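Local coordinates for protein response regulator (Caulobacter vibrioides, PDB 3T0Y) that probably mimics a sigma factor through this sigma-like part, so that the phosphorylated response regulator can draw an anti-sigma factor away in the general stress response, at residues G56-D61 / Y71-A76; R98-L103 / E126-D131; L102-A105 / T110-E113. All blocks are in the same frame, centred on the assembly; numbering follows the deposited sequence.

Contact 1: G56-D61 / Y71-A76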
ATOM      1  N   GLY C  56      14.817  16.969  -6.913  1.00 44.34           N
ATOM      2  CA  GLY C  56      15.393  17.157  -8.233  1.00 41.30           C
ATOM      3  C   GLY C  56      16.091  15.925  -8.777  1.00 45.03           C
ATOM      4  O   GLY C  56      16.789  15.982  -9.791  1.00 46.35           O
ATOM      5  N   GLU C  57      15.892  14.797  -8.110  1.00 43.77           N
ATOM      6  CA  GLU C  57      16.499  13.557  -8.549  1.00 41.52           C
ATOM      7  C   GLU C  57      15.907  13.178  -9.900  1.00 46.91           C
ATOM      8  O   GLU C  57      16.568  12.557 -10.740  1.00 45.10           O
ATOM      9  CB  GLU C  57      16.269  12.463  -7.503  1.00 45.93           C
ATOM     10  CG  GLU C  57      16.637  12.918  -6.085  1.00 55.81           C
ATOM     11  CD  GLU C  57      16.481  11.830  -5.022  1.00 66.05           C
ATOM     12  OE1 GLU C  57      15.804  10.809  -5.289  1.00 66.07           O
ATOM     13  OE2 GLU C  57      17.045  12.002  -3.914  1.00 69.59           O
ATOM     14  N   LEU C  58      14.651  13.567 -10.097  1.00 43.96           N
ATOM     15  CA  LEU C  58      13.952  13.364 -11.360  1.00 39.84           C
ATOM     16  C   LEU C  58      13.236  14.658 -11.697  1.00 40.86           C
ATOM     17  O   LEU C  58      12.849  15.411 -10.794  1.00 38.37           O
ATOM     18  CB  LEU C  58      12.921  12.251 -11.231  1.00 37.08           C
ATOM     19  CG  LEU C  58      13.423  10.837 -10.971  1.00 41.56           C
ATOM     20  CD1 LEU C  58      12.230   9.919 -10.780  1.00 37.52           C
ATOM     21  CD2 LEU C  58      14.318  10.350 -12.116  1.00 40.41           C
ATOM     22  N   VAL C  59      13.056  14.911 -12.987  1.00 35.34           N
ATOM     23  CA  VAL C  59      12.446  16.154 -13.438  1.00 36.59           C
ATOM     24  C   VAL C  59      11.301  15.886 -14.417  1.00 34.09           C
ATOM     25  O   VAL C  59      11.350  14.924 -15.181  1.00 33.58           O
ATOM     26  CB  VAL C  59      13.491  17.070 -14.117  1.00 39.54           C
ATOM     27  CG1 VAL C  59      14.565  17.478 -13.123  1.00 38.60           C
ATOM     28  CG2 VAL C  59      14.124  16.364 -15.304  1.00 40.64           C
ATOM     29  N   LEU C  60      10.276  16.734 -14.366  1.00 26.54           N
ATOM     30  CA  LEU C  60       9.179  16.690 -15.311  1.00 27.28           C
ATOM     31  C   LEU C  60       9.712  16.952 -16.706  1.00 33.67           C
ATOM     32  O   LEU C  60      10.425  17.931 -16.914  1.00 37.79           O
ATOM     33  CB  LEU C  60       8.135  17.754 -14.969  1.00 24.07           C
ATOM     34  CG  LEU C  60       7.527  17.610 -13.577  1.00 30.36           C
ATOM     35  CD1 LEU C  60       6.535  18.711 -13.328  1.00 28.57           C
ATOM     36  CD2 LEU C  60       6.853  16.249 -13.426  1.00 25.20           C
ATOM     37  N   ASP C  61       9.367  16.073 -17.650  1.00 30.69           N
ATOM     38  CA  ASP C  61       9.735  16.223 -19.050  1.00 27.57           C
ATOM     39  C   ASP C  61       9.074  17.486 -19.601  1.00 30.05           C
ATOM     40  O   ASP C  61       7.864  17.691 -19.454  1.00 28.22           O
ATOM     41  CB  ASP C  61       9.278  14.998 -19.840  1.00 33.09           C
ATOM     42  CG  ASP C  61      10.128  14.733 -21.072  1.00 38.22           C
ATOM     43  OD1 ASP C  61       9.904  15.384 -22.114  1.00 43.69           O
ATOM     44  OD2 ASP C  61      11.012  13.853 -21.000  1.00 46.38           O
ATOM     45  N   TYR C  71       2.708  11.530 -14.153  1.00 20.90           N
ATOM     46  CA  TYR C  71       2.492  10.091 -14.204  1.00 19.54           C
ATOM     47  C   TYR C  71       3.691   9.367 -14.780  1.00 16.98           C
ATOM     48  O   TYR C  71       3.935   8.236 -14.434  1.00 18.78           O
ATOM     49  CB  TYR C  71       1.290   9.751 -15.062  1.00 19.38           C
ATOM     50  CG  TYR C  71      -0.049   9.985 -14.417  1.00 22.45           C
ATOM     51  CD1 TYR C  71      -0.437  11.252 -14.002  1.00 20.86           C
ATOM     52  CD2 TYR C  71      -0.949   8.936 -14.271  1.00 19.26           C
ATOM     53  CE1 TYR C  71      -1.678  11.467 -13.454  1.00 20.79           C
ATOM     54  CE2 TYR C  71      -2.187   9.132 -13.715  1.00 19.17           C
ATOM     55  CZ  TYR C  71      -2.553  10.404 -13.316  1.00 22.17           C
ATOM     56  OH  TYR C  71      -3.801  10.601 -12.781  1.00 20.29           O
ATOM     57  N   ARG C  72       4.414  10.002 -15.691  1.00 16.54           N
ATOM     58  CA  ARG C  72       5.671   9.432 -16.177  1.00 18.37           C
ATOM     59  C   ARG C  72       6.653   9.229 -15.027  1.00 18.79           C
ATOM     60  O   ARG C  72       7.272   8.174 -14.926  1.00 21.03           O
ATOM     61  CB  ARG C  72       6.289  10.312 -17.280  1.00 20.95           C
ATOM     62  CG  ARG C  72       7.562   9.753 -17.860  1.00 21.92           C
ATOM     63  CD  ARG C  72       8.095  10.635 -18.991  1.00 27.52           C
ATOM     64  NE  ARG C  72       9.496  10.357 -19.306  1.00 27.30           N
ATOM     65  CZ  ARG C  72       9.923   9.593 -20.311  1.00 32.33           C
ATOM     66  NH1 ARG C  72       9.064   9.006 -21.137  1.00 26.89           N
ATOM     67  NH2 ARG C  72      11.226   9.420 -20.495  1.00 37.44           N
ATOM     68  N   VAL C  73       6.779  10.216 -14.139  1.00 18.60           N
ATOM     69  CA  VAL C  73       7.670  10.047 -12.991  1.00 20.01           C
ATOM     70  C   VAL C  73       7.138   9.004 -12.007  1.00 23.69           C
ATOM     71  O   VAL C  73       7.893   8.162 -11.515  1.00 26.04           O
ATOM     72  CB  VAL C  73       7.953  11.357 -12.246  1.00 24.38           C
ATOM     73  CG1 VAL C  73       8.654  11.059 -10.911  1.00 27.00           C
ATOM     74  CG2 VAL C  73       8.807  12.264 -13.091  1.00 23.55           C
ATOM     75  N   PHE C  74       5.841   9.060 -11.715  1.00 18.93           N
ATOM     76  CA  PHE C  74       5.237   8.076 -10.833  1.00 20.78           C
ATOM     77  C   PHE C  74       5.541   6.674 -11.334  1.00 20.05           C
ATOM     78  O   PHE C  74       6.015   5.816 -10.590  1.00 20.82           O
ATOM     79  CB  PHE C  74       3.726   8.268 -10.766  1.00 19.54           C
ATOM     80  CG  PHE C  74       3.028   7.199  -9.991  1.00 22.32           C
ATOM     81  CD1 PHE C  74       2.660   6.006 -10.601  1.00 12.93           C
ATOM     82  CD2 PHE C  74       2.761   7.370  -8.640  1.00 18.70           C
ATOM     83  CE1 PHE C  74       2.025   5.018  -9.877  1.00 18.53           C
ATOM     84  CE2 PHE C  74       2.112   6.376  -7.906  1.00 19.42           C
ATOM     85  CZ  PHE C  74       1.741   5.201  -8.525  1.00 15.70           C
ATOM     86  N   HIS C  75       5.255   6.439 -12.607  1.00 19.20           N
ATOM     87  CA  HIS C  75       5.500   5.125 -13.167  1.00 23.27           C
ATOM     88  C   HIS C  75       6.968   4.707 -13.004  1.00 27.57           C
ATOM     89  O   HIS C  75       7.253   3.557 -12.709  1.00 28.06           O
ATOM     90  CB  HIS C  75       5.100   5.040 -14.635  1.00 18.81           C
ATOM     91  CG  HIS C  75       5.362   3.699 -15.216  1.00 23.95           C
ATOM     92  ND1 HIS C  75       4.532   2.618 -14.985  1.00 31.51           N
ATOM     93  CD2 HIS C  75       6.402   3.230 -15.948  1.00 28.77           C
ATOM     94  CE1 HIS C  75       5.041   1.549 -15.575  1.00 33.44           C
ATOM     95  NE2 HIS C  75       6.174   1.891 -16.164  1.00 28.99           N
ATOM     96  N   ALA C  76       7.888   5.648 -13.188  1.00 25.80           N
ATOM     97  CA  ALA C  76       9.315   5.360 -13.114  1.00 26.58           C
ATOM     98  C   ALA C  76       9.744   4.932 -11.714  1.00 27.09           C
ATOM     99  O   ALA C  76      10.546   4.005 -11.557  1.00 28.76           O
ATOM    100  CB  ALA C  76      10.121   6.573 -13.548  1.00 27.85           C
TER

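Contact 2: R98-L103 / E126-D131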
ATOM      1  N   ARG C  98       0.289  -8.842   1.404  1.00 19.80           N
ATOM      2  CA  ARG C  98       1.382  -8.305   2.207  1.00 23.62           C
ATOM      3  C   ARG C  98       1.152  -8.472   3.704  1.00 21.68           C
ATOM      4  O   ARG C  98       2.084  -8.741   4.468  1.00 22.95           O
ATOM      5  CB  ARG C  98       1.573  -6.828   1.915  1.00 15.65           C
ATOM      6  CG  ARG C  98       2.932  -6.329   2.347  1.00 22.87           C
ATOM      7  CD  ARG C  98       3.278  -5.064   1.601  1.00 30.74           C
ATOM      8  NE  ARG C  98       2.381  -3.993   1.967  1.00 34.83           N
ATOM      9  CZ  ARG C  98       1.612  -3.300   1.142  1.00 22.64           C
ATOM     10  NH1 ARG C  98       1.609  -3.529  -0.160  1.00 28.30           N
ATOM     11  NH2 ARG C  98       0.846  -2.341   1.653  1.00 23.49           N
ATOM     12  N   GLN C  99      -0.086  -8.250   4.129  1.00 19.41           N
ATOM     13  CA  GLN C  99      -0.451  -8.461   5.516  1.00 20.88           C
ATOM     14  C   GLN C  99      -0.197  -9.912   5.952  1.00 19.50           C
ATOM     15  O   GLN C  99       0.506 -10.156   6.927  1.00 16.27           O
ATOM     16  CB  GLN C  99      -1.917  -8.102   5.698  1.00 23.05           C
ATOM     17  CG  GLN C  99      -2.202  -6.665   5.345  1.00 22.13           C
ATOM     18  CD  GLN C  99      -3.683  -6.358   5.289  1.00 28.52           C
ATOM     19  OE1 GLN C  99      -4.522  -7.213   5.547  1.00 32.92           O
ATOM     20  NE2 GLN C  99      -4.009  -5.130   4.942  1.00 36.44           N
ATOM     21  N   ALA C 100      -0.759 -10.853   5.198  1.00 16.14           N
ATOM     22  CA  ALA C 100      -0.689 -12.267   5.504  1.00 18.75           C
ATOM     23  C   ALA C 100       0.758 -12.709   5.523  1.00 21.99           C
ATOM     24  O   ALA C 100       1.176 -13.486   6.378  1.00 22.64           O
ATOM     25  CB  ALA C 100      -1.440 -13.037   4.480  1.00 18.67           C
ATOM     26  N   PHE C 101       1.521 -12.210   4.566  1.00 21.23           N
ATOM     27  CA  PHE C 101       2.922 -12.544   4.472  1.00 23.39           C
ATOM     28  C   PHE C 101       3.713 -11.981   5.660  1.00 23.39           C
ATOM     29  O   PHE C 101       4.508 -12.695   6.267  1.00 23.73           O
ATOM     30  CB  PHE C 101       3.499 -12.015   3.156  1.00 24.72           C
ATOM     31  CG  PHE C 101       4.966 -12.277   2.996  1.00 28.29           C
ATOM     32  CD1 PHE C 101       5.427 -13.551   2.677  1.00 32.29           C
ATOM     33  CD2 PHE C 101       5.888 -11.255   3.154  1.00 29.51           C
ATOM     34  CE1 PHE C 101       6.793 -13.801   2.510  1.00 33.77           C
ATOM     35  CE2 PHE C 101       7.258 -11.500   2.994  1.00 32.55           C
ATOM     36  CZ  PHE C 101       7.707 -12.774   2.676  1.00 29.94           C
ATOM     37  N   LEU C 102       3.505 -10.711   5.995  1.00 16.27           N
ATOM     38  CA  LEU C 102       4.259 -10.117   7.083  1.00 17.84           C
ATOM     39  C   LEU C 102       3.857 -10.676   8.440  1.00 23.45           C
ATOM     40  O   LEU C 102       4.698 -10.794   9.326  1.00 22.42           O
ATOM     41  CB  LEU C 102       4.159  -8.582   7.086  1.00 21.92           C
ATOM     42  CG  LEU C 102       4.841  -7.874   5.914  1.00 23.87           C
ATOM     43  CD1 LEU C 102       4.586  -6.408   6.011  1.00 26.15           C
ATOM     44  CD2 LEU C 102       6.332  -8.137   5.909  1.00 25.36           C
ATOM     45  N   LEU C 103       2.578 -11.006   8.618  1.00 21.05           N
ATOM     46  CA  LEU C 103       2.145 -11.542   9.895  1.00 20.80           C
ATOM     47  C   LEU C 103       2.906 -12.845  10.180  1.00 24.88           C
ATOM     48  O   LEU C 103       3.296 -13.106  11.312  1.00 22.01           O
ATOM     49  CB  LEU C 103       0.635 -11.780   9.923  1.00 15.05           C
ATOM     50  CG  LEU C 103      -0.166 -10.486  10.043  1.00 18.53           C
ATOM     51  CD1 LEU C 103      -1.615 -10.746   9.662  1.00 20.99           C
ATOM     52  CD2 LEU C 103      -0.066  -9.909  11.467  1.00 17.72           C
ATOM     53  N   GLU C 126      -3.604 -19.043   3.379  1.00 26.37           N
ATOM     54  CA  GLU C 126      -2.547 -19.703   2.612  0.51 27.97           C
ATOM     55  C   GLU C 126      -2.530 -19.172   1.176  1.00 30.66           C
ATOM     56  O   GLU C 126      -1.483 -19.041   0.566  1.00 25.84           O
ATOM     57  CB  GLU C 126      -2.699 -21.232   2.629  0.51 30.24           C
ATOM     58  CG  GLU C 126      -2.531 -21.890   4.016  0.51 26.10           C
ATOM     59  CD  GLU C 126      -1.080 -21.918   4.517  0.51 29.05           C
ATOM     60  OE1 GLU C 126      -0.547 -20.852   4.891  0.51 26.12           O
ATOM     61  OE2 GLU C 126      -0.472 -23.013   4.554  0.51 31.73           O
ATOM     62  N   ARG C 127      -3.708 -18.859   0.650  1.00 27.75           N
ATOM     63  CA  ARG C 127      -3.784 -18.298  -0.695  1.00 32.86           C
ATOM     64  C   ARG C 127      -2.993 -17.006  -0.702  1.00 33.90           C
ATOM     65  O   ARG C 127      -2.115 -16.793  -1.543  1.00 30.57           O
ATOM     66  CB  ARG C 127      -5.244 -18.011  -1.092  1.00 35.42           C
ATOM     67  CG  ARG C 127      -5.393 -17.364  -2.472  1.00 49.15           C
ATOM     68  CD  ARG C 127      -6.833 -16.935  -2.793  1.00 55.46           C
ATOM     69  NE  ARG C 127      -7.170 -15.590  -2.310  1.00 51.75           N
ATOM     70  CZ  ARG C 127      -6.675 -14.456  -2.811  1.00 53.80           C
ATOM     71  NH1 ARG C 127      -5.790 -14.481  -3.804  1.00 46.52           N
ATOM     72  NH2 ARG C 127      -7.055 -13.289  -2.304  1.00 50.48           N
ATOM     73  N   LEU C 128      -3.324 -16.146   0.261  1.00 33.95           N
ATOM     74  CA  LEU C 128      -2.727 -14.825   0.368  1.00 25.13           C
ATOM     75  C   LEU C 128      -1.214 -14.904   0.467  1.00 23.42           C
ATOM     76  O   LEU C 128      -0.513 -14.185  -0.213  1.00 25.78           O
ATOM     77  CB  LEU C 128      -3.323 -14.076   1.556  1.00 23.84           C
ATOM     78  CG  LEU C 128      -4.707 -13.512   1.252  1.00 23.10           C
ATOM     79  CD1 LEU C 128      -5.355 -12.966   2.516  1.00 25.29           C
ATOM     80  CD2 LEU C 128      -4.579 -12.426   0.185  1.00 26.03           C
ATOM     81  N   ILE C 129      -0.711 -15.786   1.315  1.00 28.46           N
ATOM     82  CA  ILE C 129       0.728 -15.965   1.440  1.00 30.04           C
ATOM     83  C   ILE C 129       1.298 -16.530   0.143  1.00 28.25           C
ATOM     84  O   ILE C 129       2.437 -16.232  -0.238  1.00 29.61           O
ATOM     85  CB  ILE C 129       1.070 -16.954   2.557  1.00 28.38           C
ATOM     86  CG1 ILE C 129       0.695 -16.385   3.930  1.00 26.02           C
ATOM     87  CG2 ILE C 129       2.552 -17.288   2.516  1.00 29.84           C
ATOM     88  CD1 ILE C 129       0.763 -17.454   5.044  1.00 23.31           C
ATOM     89  N   GLY C 130       0.512 -17.367  -0.524  1.00 26.27           N
ATOM     90  CA  GLY C 130       0.942 -17.945  -1.784  1.00 24.00           C
ATOM     91  C   GLY C 130       1.169 -16.816  -2.766  1.00 30.51           C
ATOM     92  O   GLY C 130       2.262 -16.670  -3.333  1.00 32.29           O
ATOM     93  N   ASP C 131       0.135 -15.989  -2.934  1.00 30.25           N
ATOM     94  CA  ASP C 131       0.193 -14.826  -3.833  1.00 30.05           C
ATOM     95  C   ASP C 131       1.385 -13.913  -3.547  1.00 33.43           C
ATOM     96  O   ASP C 131       2.046 -13.468  -4.476  1.00 32.22           O
ATOM     97  CB  ASP C 131      -1.108 -14.011  -3.753  1.00 30.65           C
ATOM     98  CG  ASP C 131      -1.072 -12.780  -4.632  1.00 36.16           C
ATOM     99  OD1 ASP C 131      -1.156 -12.940  -5.868  1.00 37.11           O
ATOM    100  OD2 ASP C 131      -0.950 -11.656  -4.097  1.00 30.67           O
TER

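Contact 3: L102-A105 / T110-E113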
ATOM      1  N   LEU C 102       3.505 -10.711   5.995  1.00 16.27           N
ATOM      2  CA  LEU C 102       4.259 -10.117   7.083  1.00 17.84           C
ATOM      3  C   LEU C 102       3.857 -10.676   8.440  1.00 23.45           C
ATOM      4  O   LEU C 102       4.698 -10.794   9.326  1.00 22.42           O
ATOM      5  CB  LEU C 102       4.159  -8.582   7.086  1.00 21.92           C
ATOM      6  CG  LEU C 102       4.841  -7.874   5.914  1.00 23.87           C
ATOM      7  CD1 LEU C 102       4.586  -6.408   6.011  1.00 26.15           C
ATOM      8  CD2 LEU C 102       6.332  -8.137   5.909  1.00 25.36           C
ATOM      9  N   LEU C 103       2.578 -11.006   8.618  1.00 21.05           N
ATOM     10  CA  LEU C 103       2.145 -11.542   9.895  1.00 20.80           C
ATOM     11  C   LEU C 103       2.906 -12.845  10.180  1.00 24.88           C
ATOM     12  O   LEU C 103       3.296 -13.106  11.312  1.00 22.01           O
ATOM     13  CB  LEU C 103       0.635 -11.780   9.923  1.00 15.05           C
ATOM     14  CG  LEU C 103      -0.166 -10.486  10.043  1.00 18.53           C
ATOM     15  CD1 LEU C 103      -1.615 -10.746   9.662  1.00 20.99           C
ATOM     16  CD2 LEU C 103      -0.066  -9.909  11.467  1.00 17.72           C
ATOM     17  N   THR C 104       3.135 -13.643   9.145  1.00 21.28           N
ATOM     18  CA  THR C 104       3.789 -14.926   9.333  1.00 24.51           C
ATOM     19  C   THR C 104       5.314 -14.800   9.232  1.00 28.68           C
ATOM     20  O   THR C 104       6.030 -15.109  10.181  1.00 30.45           O
ATOM     21  CB  THR C 104       3.226 -15.988   8.359  1.00 24.68           C
ATOM     22  OG1 THR C 104       3.224 -15.470   7.016  1.00 26.71           O
ATOM     23  CG2 THR C 104       1.789 -16.321   8.735  1.00 21.19           C
ATOM     24  N   ALA C 105       5.814 -14.311   8.106  1.00 23.09           N
ATOM     25  CA  ALA C 105       7.255 -14.268   7.880  1.00 25.00           C
ATOM     26  C   ALA C 105       7.982 -13.322   8.819  1.00 31.04           C
ATOM     27  O   ALA C 105       9.067 -13.648   9.306  1.00 31.04           O
ATOM     28  CB  ALA C 105       7.555 -13.892   6.445  1.00 33.53           C
ATOM     29  N   THR C 110       1.634 -17.889  13.572  1.00 20.13           N
ATOM     30  CA  THR C 110       1.378 -19.077  12.772  1.00 20.95           C
ATOM     31  C   THR C 110       0.284 -18.706  11.801  1.00 25.80           C
ATOM     32  O   THR C 110      -0.447 -17.739  12.039  1.00 24.82           O
ATOM     33  CB  THR C 110       0.933 -20.263  13.633  1.00 19.73           C
ATOM     34  OG1 THR C 110      -0.302 -19.944  14.290  1.00 22.16           O
ATOM     35  CG2 THR C 110       1.985 -20.564  14.687  1.00 19.97           C
ATOM     36  N   PRO C 111       0.179 -19.448  10.688  1.00 20.94           N
ATOM     37  CA  PRO C 111      -0.921 -19.205   9.760  1.00 19.27           C
ATOM     38  C   PRO C 111      -2.290 -19.207  10.452  1.00 17.30           C
ATOM     39  O   PRO C 111      -3.161 -18.441  10.046  1.00 20.43           O
ATOM     40  CB  PRO C 111      -0.793 -20.364   8.762  1.00 22.90           C
ATOM     41  CG  PRO C 111       0.661 -20.650   8.748  1.00 24.83           C
ATOM     42  CD  PRO C 111       1.139 -20.428  10.165  1.00 21.02           C
ATOM     43  N   THR C 112      -2.488 -20.049  11.458  1.00 19.47           N
ATOM     44  CA  THR C 112      -3.773 -20.097  12.169  1.00 20.17           C
ATOM     45  C   THR C 112      -3.988 -18.776  12.898  1.00 21.93           C
ATOM     46  O   THR C 112      -5.079 -18.205  12.891  1.00 20.54           O
ATOM     47  CB  THR C 112      -3.807 -21.216  13.235  1.00 21.46           C
ATOM     48  OG1 THR C 112      -3.769 -22.494  12.602  1.00 18.31           O
ATOM     49  CG2 THR C 112      -5.066 -21.108  14.104  1.00 18.78           C
ATOM     50  N   GLU C 113      -2.942 -18.297  13.551  1.00 17.90           N
ATOM     51  CA  GLU C 113      -3.065 -17.050  14.284  1.00 19.25           C
ATOM     52  C   GLU C 113      -3.304 -15.918  13.277  1.00 21.16           C
ATOM     53  O   GLU C 113      -4.107 -15.028  13.520  1.00 24.88           O
ATOM     54  CB  GLU C 113      -1.805 -16.792  15.116  1.00 19.58           C
ATOM     55  CG  GLU C 113      -1.677 -17.699  16.314  1.00 19.05           C
ATOM     56  CD  GLU C 113      -0.314 -17.609  16.984  1.00 22.42           C
ATOM     57  OE1 GLU C 113       0.674 -17.260  16.313  1.00 20.24           O
ATOM     58  OE2 GLU C 113      -0.225 -17.884  18.198  1.00 21.61           O
TER

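Contact 1: G56-D61 / Y71-A76
The guanidinium group of Arg72 has two oxygen neighbours. Arg72 NH1 is hydrogen-bonded to the carbonyl O of Gln116 in the second subunit. Over one face of the group stands the carboxylate of Asp61, with Asp61 OD2 4.2 Å from Arg72 NE, too far for a salt bridge. In this sigma2-like helical region, the segment 56-61 leaves helix 39-54 through a Schellman motif at Gly56 and runs past helix 66-80. The two planes of the charged pair stand 67° apart and no N-H points at Asp61 OD2, so any attraction is probably electrostatic. Asp61 OD1 accepts from Asn63 N, which helps fix the carboxylate. With CG anti to the backbone N (chi1 -178°), the extended chain of Arg72 carries its charge past the loop toward the subunit interface.

The apolar half centres on Val73, whose two methyls serve different partners. Val73 CG2 faces the backbone, 4.2 Å from Val59 O, and also lies loosely against Leu60, whose side chain reaches back to helix 39-54 and to Leu17 and Leu21. On the other methyl, the chain of Leu58 crosses that of Val73, with Leu58 CD1 3.8 Å from Val73 CG1.

Contact 2: R98-L103 / E126-D131
Apolar contact carries this helix pair, and Ala100 is at its centre: Ala100 CB lies 3.6 Å from Leu128 CB, a meeting of two side-chain roots rather than of branch ends. The same methyl comes within 4.0 Å of Ile129 CG1. A methyl on one helix is thus seated against neighbouring residues of the other, and its small size is consistent with axes of the two short segments only 7.8 Å apart. Leu128 contributes through its base, while its side chain also touches Arg96 and Ser97.

A second group of contacts sets hydrocarbon against backbone. Ile129 CG1, anti to its own carbonyl carbon (chi1 -67°), lies alongside the peptide link after Ala100, 3.8 Å from Ala100 O and 4.3 Å from Phe101 N. The nearest pair of CA atoms belongs to the same place, with Phe101 CA and Ile129 CA 5.1 Å apart. At a signed crossing angle of -94°, helix 95-106 and helix 122-140 run nearly perpendicular; the latter is probably the second helix of a sigma4-type helix-turn-helix, and in this sigma-like part the likely partner is a protein rather than promoter DNA.

A hydrogen bond flanks the packing: Asp131 OD2 joins the same two helices through Ser97 OG. Leu102 and Leu103 of helix 95-106 also pack on Tyr31 of the second subunit, while Phe101 and Leu102 each meet apolar side chains on a chain of another protein.

Contact 3: L102-A105 / T110-E113
Thr104 makes the contact from a wider, pi-type turn of helix 95-106, and its methyl meets chiefly the peptide link between Thr110 and Pro111. Thr104 CG2 rests 4.0 Å from Pro111 N and 4.2 Å from Thr110 C, so a single methyl lies against the link that leads into the next helix. This junction joins two successive helices of the sigma-like domain: helix 111-118 is probably the opening helix of its helix-turn-helix, and the short turn between helix 95-106 and helix 111-118 brings the first residues of the latter back against the end of the former.

The side chain of Thr104 is divided by role. Its OG1 sits between the backbone N and the carbonyl carbon (chi1 50°), where it is hydrogen-bonded to Ala100 O and Phe101 O of its own helix; that rotation turns CG2 outward to the incoming chain. The pyrrolidine ring of Pro111 adds a looser touch, with Pro111 CD 4.4 Å from Thr104 CG2, and packs also on Phe122 and Glu126 of helix 122-140.

Beyond the methyl, the start of helix 111-118 is held by a capping box, where a carboxylate is probably favoured by the helix dipole. Thr110 is the N-cap, and its OG1 takes the bond from Glu113 N at 3.2 Å. The reciprocal bond is shorter and straighter: Thr110 N reaches Glu113 OE1 at 3.0 Å and 167°, meeting the oxygen on its anti side, 28° out of the carboxylate plane.

From the N terminus, contact 1 comes first, closing the loop after helix 39-54 onto helix 66-80 in the sigma2-like region. Only after it is complete does the chain enter the sigma4-like region, where contacts 2 and 3 both start from helix 95-106. Contact 3 closes the short turn to helix 111-118; contact 2 spans that whole helix and reaches helix 122-140. The two closures share Leu102 and Leu103, and contact 3 ends sooner. They meet directly, with Ile129 CD1 3.7 Å from Thr104 OG1. Contact 1 lies on the opposite side of the chain's centre, its centre 31 Å from that of contact 2, yet all three touch the second subunit.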